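Local structure of acetyltransferase (Bacillus cereus, 1Y9W) at residues Ile100-Phe105 / Glu111-His116; Gly53-Thr58 / His86-Ile91. The protein probably transfers an acyl group, most likely acetyl from acetyl-CoA as in other GNAT-family enzymes, to an acceptor that is not known. All blocks are in the same frame, centred on the assembly; numbering follows the deposited sequence.

Contact 1: residues Ile100-Phe105 / Glu111-His116; sequences ILLDSF and EFYKKH
The Tyr113 ring is held between Leu102 on one face and Phe112 on the other, with Ser104 at its edge. Leu102 CD1 sits over the centre of the ring in a CH-pi contact, 3.9 Å from the centroid of Tyr113 and only 12° off the ring normal. Its twin methyl reaches the rim on the same side, Leu102 CD2 lying 3.6 Å from Tyr113 CD1. On the opposite face Phe112 CD2 stands 3.6 Å above the Tyr113 plane, while Tyr113 CE1 in turn meets the edge of the Phe112 ring. Ser104 OG approaches close to the Tyr113 plane, 3.6 Å from Tyr113 CE2, and Ser104 CB, further out of the plane on the Leu102 side, touches CE2 and CD2 of that ring. With OG opposite its own backbone N (chi1 -173°), Ser104 turns its hydroxyl to this rim. In the GNAT fold this is helix 110-115 laid on a face of the central mixed sheet: Leu102 and Ser104, two residues apart on strand 99-105, point their side chains to the same side, and the intervening Asp103 points to the other. Tyr113 also rests on Leu69 of the neighbouring parallel strand 63-71. A side-chain bond closes on the backbone here: His116 ND1 donates to Phe112 O over 2.7 Å with an N-H...O angle of 156°. That bond lies close to the imidazole plane; ND1 also lies over the centre of the Phe112 ring, 4.0 Å above its plane. The far nitrogen of His116, NE2, bonds to Ser82 OG, which links this turn to helix 80-94.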
loop_
_atom_site.group_PDB
_atom_site.type_symbol
_atom_site.label_atom_id
_atom_site.label_comp_id
_atom_site.label_asym_id
_atom_site.label_seq_id
_atom_site.Cartn_x
_atom_site.Cartn_y
_atom_site.Cartn_z
ATOM N N ILE A 100 -11.660 -6.915 -4.189
ATOM C CA ILE A 100 -10.922 -6.956 -2.929
ATOM C C ILE A 100 -9.455 -7.197 -3.266
ATOM O O ILE A 100 -9.137 -8.112 -4.032
ATOM C CB ILE A 100 -11.384 -8.099 -2.009
ATOM C CG1 ILE A 100 -12.885 -7.991 -1.759
ATOM C CG2 ILE A 100 -10.632 -8.023 -0.679
ATOM C CD1 ILE A 100 -13.434 -9.085 -0.864
ATOM N N LEU A 101 -8.573 -6.371 -2.712
ATOM C CA LEU A 101 -7.140 -6.515 -2.951
ATOM C C LEU A 101 -6.428 -6.693 -1.623
ATOM O O LEU A 101 -6.837 -6.129 -0.611
ATOM C CB LEU A 101 -6.569 -5.276 -3.640
ATOM C CG LEU A 101 -7.058 -4.934 -5.043
ATOM C CD1 LEU A 101 -6.550 -3.558 -5.428
ATOM C CD2 LEU A 101 -6.568 -5.985 -6.025
ATOM N N LEU A 102 -5.361 -7.481 -1.638
ATOM C CA LEU A 102 -4.554 -7.726 -0.450
ATOM C C LEU A 102 -3.244 -8.381 -0.888
ATOM O O LEU A 102 -3.149 -8.940 -1.982
ATOM C CB LEU A 102 -5.300 -8.647 0.523
ATOM C CG LEU A 102 -5.568 -10.091 0.083
ATOM C CD1 LEU A 102 -4.329 -10.941 0.302
ATOM C CD2 LEU A 102 -6.708 -10.672 0.892
ATOM N N ASP A 103 -2.220 -8.282 -0.057
ATOM C CA ASP A 103 -0.959 -8.927 -0.377
ATOM C C ASP A 103 -0.565 -9.692 0.865
ATOM O O ASP A 103 -1.038 -9.391 1.963
ATOM C CB ASP A 103 0.130 -7.923 -0.761
ATOM C CG ASP A 103 0.495 -6.983 0.365
ATOM O OD1 ASP A 103 -0.010 -5.838 0.363
ATOM O OD2 ASP A 103 1.289 -7.388 1.245
ATOM N N SER A 104 0.285 -10.694 0.686
ATOM C CA SER A 104 0.718 -11.519 1.796
ATOM C C SER A 104 2.126 -12.031 1.517
ATOM O O SER A 104 2.396 -12.568 0.445
ATOM C CB SER A 104 -0.252 -12.696 1.952
ATOM O OG SER A 104 0.016 -13.452 3.116
ATOM N N PHE A 105 3.023 -11.843 2.476
ATOM C CA PHE A 105 4.389 -12.317 2.344
ATOM C C PHE A 105 4.372 -13.828 2.538
ATOM O O PHE A 105 3.423 -14.379 3.098
ATOM C CB PHE A 105 5.279 -11.658 3.394
ATOM C CG PHE A 105 5.669 -10.251 3.053
ATOM C CD1 PHE A 105 6.706 -10.002 2.165
ATOM C CD2 PHE A 105 4.988 -9.173 3.602
ATOM C CE1 PHE A 105 7.065 -8.693 1.825
ATOM C CE2 PHE A 105 5.338 -7.865 3.267
ATOM C CZ PHE A 105 6.382 -7.625 2.377
ATOM N N GLU A 111 -1.260 -19.118 1.302
ATOM C CA GLU A 111 -2.127 -20.205 0.859
ATOM C C GLU A 111 -3.480 -20.095 1.562
ATOM O O GLU A 111 -4.459 -20.695 1.137
ATOM C CB GLU A 111 -1.482 -21.578 1.124
ATOM C CG GLU A 111 -1.214 -21.938 2.580
ATOM C CD GLU A 111 -0.206 -21.017 3.255
ATOM O OE1 GLU A 111 0.838 -20.705 2.644
ATOM O OE2 GLU A 111 -0.456 -20.615 4.411
ATOM N N PHE A 112 -3.535 -19.319 2.636
ATOM C CA PHE A 112 -4.789 -19.124 3.341
ATOM C C PHE A 112 -5.739 -18.415 2.385
ATOM O O PHE A 112 -6.882 -18.825 2.202
ATOM C CB PHE A 112 -4.577 -18.250 4.578
ATOM C CG PHE A 112 -5.853 -17.804 5.233
ATOM C CD1 PHE A 112 -6.565 -18.662 6.067
ATOM C CD2 PHE A 112 -6.353 -16.519 5.007
ATOM C CE1 PHE A 112 -7.756 -18.245 6.669
ATOM C CE2 PHE A 112 -7.540 -16.092 5.603
ATOM C CZ PHE A 112 -8.241 -16.957 6.436
ATOM N N TYR A 113 -5.248 -17.341 1.777
ATOM C CA TYR A 113 -6.035 -16.545 0.840
ATOM C C TYR A 113 -6.297 -17.281 -0.468
ATOM O O TYR A 113 -7.356 -17.124 -1.076
ATOM C CB TYR A 113 -5.310 -15.232 0.568
ATOM C CG TYR A 113 -5.063 -14.449 1.830
ATOM C CD1 TYR A 113 -6.107 -13.804 2.485
ATOM C CD2 TYR A 113 -3.794 -14.382 2.390
ATOM C CE1 TYR A 113 -5.889 -13.109 3.668
ATOM C CE2 TYR A 113 -3.564 -13.692 3.568
ATOM C CZ TYR A 113 -4.613 -13.054 4.204
ATOM O OH TYR A 113 -4.380 -12.334 5.361
ATOM N N LYS A 114 -5.319 -18.074 -0.888
ATOM C CA LYS A 114 -5.413 -18.858 -2.109
ATOM C C LYS A 114 -6.571 -19.838 -1.920
ATOM O O LYS A 114 -7.381 -20.057 -2.816
ATOM C CB LYS A 114 -4.089 -19.609 -2.317
ATOM C CG LYS A 114 -3.841 -20.163 -3.714
ATOM C CD LYS A 114 -4.661 -21.401 -3.974
ATOM C CE LYS A 114 -4.329 -22.016 -5.325
ATOM N NZ LYS A 114 -5.130 -23.265 -5.555
ATOM N N LYS A 115 -6.639 -20.402 -0.723
ATOM C CA LYS A 115 -7.667 -21.365 -0.351
ATOM C C LYS A 115 -9.035 -20.691 -0.242
ATOM O O LYS A 115 -10.068 -21.351 -0.281
ATOM C CB LYS A 115 -7.279 -22.010 0.986
ATOM C CG LYS A 115 -8.295 -22.953 1.562
ATOM C CD LYS A 115 -7.930 -23.328 2.992
ATOM C CE LYS A 115 -8.972 -24.274 3.611
ATOM N NZ LYS A 115 -10.329 -23.655 3.790
ATOM N N HIS A 116 -9.044 -19.368 -0.119
ATOM C CA HIS A 116 -10.296 -18.644 -0.003
ATOM C C HIS A 116 -10.744 -17.914 -1.250
ATOM O O HIS A 116 -11.413 -16.889 -1.158
ATOM C CB HIS A 116 -10.237 -17.667 1.168
ATOM C CG HIS A 116 -10.418 -18.326 2.501
ATOM N ND1 HIS A 116 -9.444 -19.107 3.083
ATOM C CD2 HIS A 116 -11.488 -18.377 3.330
ATOM C CE1 HIS A 116 -9.907 -19.616 4.212
ATOM N NE2 HIS A 116 -11.146 -19.189 4.384
#

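Contact 2: residues Gly53-Thr58 / His86-Ile91; sequences GGVTGT and HEIEGI
Ile88 of helix 80-94 and Val55 of strand 51-60 meet end on, where the helix packs on one face of the mixed sheet of the GNAT fold. In GNAT relatives the helix at this place follows the loop that binds the pyrophosphate of acetyl-CoA, and the same is probable here. From the helix backbone the Ile88 side chain points at the strand. Its CB already touches, lying 4.1 Å from CG1 of Val55. From there CG1 carries the chain outward, opposite the backbone N (chi1 -158°), and the extended second torsion (chi2 173°) sends CD1 straight on to the strand. The end methyl makes the closest approach, Ile88 CD1 to Val55 CG1 at 3.9 Å. Val55 touches with CG1, the branch between its backbone N and carbonyl carbon (chi1 61°). The side chains meet through carbon atoms alone, and all three touching residues are buried. Ile88 also packs on Val40 and Val55 on Ile66, residues of the two strands flanking 51-60. Two residues along the strand from Val55, Gly57 has no side chain to put between backbone and helix, and the methyl Ile88 CD1 lies 4.4 Å from Gly57 N.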
loop_
_atom_site.group_PDB
_atom_site.type_symbol
_atom_site.label_atom_id
_atom_site.label_comp_id
_atom_site.label_asym_id
_atom_site.label_seq_id
_atom_site.Cartn_x
_atom_site.Cartn_y
_atom_site.Cartn_z
ATOM N N GLY A 53 -9.046 -12.234 17.590
ATOM C CA GLY A 53 -8.762 -12.110 16.177
ATOM C C GLY A 53 -9.371 -10.841 15.627
ATOM O O GLY A 53 -10.230 -10.238 16.265
ATOM N N GLY A 54 -8.924 -10.423 14.448
ATOM C CA GLY A 54 -9.468 -9.217 13.851
ATOM C C GLY A 54 -8.979 -9.014 12.435
ATOM O O GLY A 54 -8.037 -9.680 11.987
ATOM N N VAL A 55 -9.624 -8.097 11.723
ATOM C CA VAL A 55 -9.253 -7.788 10.349
ATOM C C VAL A 55 -9.567 -6.321 10.106
ATOM O O VAL A 55 -10.582 -5.811 10.585
ATOM C CB VAL A 55 -10.045 -8.668 9.338
ATOM C CG1 VAL A 55 -11.545 -8.403 9.470
ATOM C CG2 VAL A 55 -9.558 -8.400 7.912
ATOM N N THR A 56 -8.685 -5.636 9.390
ATOM C CA THR A 56 -8.897 -4.226 9.087
ATOM C C THR A 56 -8.613 -3.997 7.612
ATOM O O THR A 56 -7.770 -4.671 7.018
ATOM C CB THR A 56 -7.961 -3.302 9.913
ATOM O OG1 THR A 56 -6.625 -3.385 9.397
ATOM C CG2 THR A 56 -7.952 -3.723 11.386
ATOM N N GLY A 57 -9.325 -3.043 7.025
ATOM C CA GLY A 57 -9.134 -2.730 5.621
ATOM C C GLY A 57 -9.643 -1.331 5.359
ATOM O O GLY A 57 -10.200 -0.698 6.262
ATOM N N THR A 58 -9.435 -0.833 4.145
ATOM C CA THR A 58 -9.917 0.500 3.795
ATOM C C THR A 58 -10.580 0.398 2.429
ATOM O O THR A 58 -10.123 -0.361 1.562
ATOM C CB THR A 58 -8.785 1.556 3.721
ATOM O OG1 THR A 58 -8.157 1.484 2.443
ATOM C CG2 THR A 58 -7.732 1.321 4.804
ATOM N N HIS A 86 -14.599 -13.834 5.526
ATOM C CA HIS A 86 -15.916 -13.956 4.922
ATOM C C HIS A 86 -16.799 -12.779 5.328
ATOM O O HIS A 86 -17.503 -12.188 4.506
ATOM C CB HIS A 86 -16.577 -15.260 5.360
ATOM C CG HIS A 86 -18.003 -15.387 4.917
ATOM N ND1 HIS A 86 -18.361 -15.559 3.595
ATOM C CD2 HIS A 86 -19.163 -15.311 5.615
ATOM C CE1 HIS A 86 -19.680 -15.582 3.500
ATOM N NE2 HIS A 86 -20.190 -15.432 4.710
ATOM N N GLU A 87 -16.739 -12.433 6.607
ATOM C CA GLU A 87 -17.534 -11.348 7.148
ATOM C C GLU A 87 -17.180 -9.979 6.587
ATOM O O GLU A 87 -18.064 -9.165 6.310
ATOM C CB GLU A 87 -17.389 -11.303 8.665
ATOM C CG GLU A 87 -18.480 -10.497 9.335
ATOM C CD GLU A 87 -19.514 -11.381 10.016
ATOM O OE1 GLU A 87 -19.947 -12.384 9.399
ATOM O OE2 GLU A 87 -19.895 -11.066 11.170
ATOM N N ILE A 88 -15.894 -9.696 6.424
ATOM C CA ILE A 88 -15.565 -8.383 5.917
ATOM C C ILE A 88 -15.824 -8.291 4.417
ATOM O O ILE A 88 -16.063 -7.203 3.902
ATOM C CB ILE A 88 -14.119 -7.974 6.264
ATOM C CG1 ILE A 88 -14.011 -6.440 6.219
ATOM C CG2 ILE A 88 -13.142 -8.654 5.321
ATOM C CD1 ILE A 88 -12.687 -5.866 6.699
ATOM N N GLU A 89 -15.805 -9.421 3.715
ATOM C CA GLU A 89 -16.088 -9.392 2.275
ATOM C C GLU A 89 -17.555 -8.993 2.098
ATOM O O GLU A 89 -17.896 -8.182 1.233
ATOM C CB GLU A 89 -15.854 -10.763 1.638
ATOM C CG GLU A 89 -14.502 -11.359 1.959
ATOM C CD GLU A 89 -14.196 -12.604 1.158
ATOM O OE1 GLU A 89 -15.111 -13.435 0.969
ATOM O OE2 GLU A 89 -13.030 -12.756 0.725
ATOM N N GLY A 90 -18.415 -9.571 2.931
ATOM C CA GLY A 90 -19.831 -9.261 2.869
ATOM C C GLY A 90 -20.071 -7.774 3.058
ATOM O O GLY A 90 -20.877 -7.168 2.351
ATOM N N ILE A 91 -19.370 -7.177 4.014
ATOM C CA ILE A 91 -19.525 -5.755 4.268
ATOM C C ILE A 91 -19.109 -4.982 3.028
ATOM O O ILE A 91 -19.728 -3.975 2.671
ATOM C CB ILE A 91 -18.649 -5.292 5.453
ATOM C CG1 ILE A 91 -19.006 -6.081 6.716
ATOM C CG2 ILE A 91 -18.846 -3.808 5.686
ATOM C CD1 ILE A 91 -18.147 -5.739 7.915
#

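Contact 2 and contact 1 lie in series along the chain: helix 80-94 packs on strand 51-60, then helix 110-115 packs on strand 99-105. Their centres are about 13 Å apart on the same mixed sheet. Between the two strands runs 63-71, antiparallel to 51-60 and parallel to 99-105; its Ile66 touches both Val55 and Leu102. Strand 63-71, helix 80-94 and strand 99-105 make a beta-alpha-beta crossover: contact 2 seats its helix on the sheet, and contact 1 starts from its second strand. The contacts also meet directly, Ile100 CD1 lying 3.8 Å from Glu89 CG. The two helices lie side by side on the same face of the sheet, Leu85 of 80-94 touching Phe112 and His116.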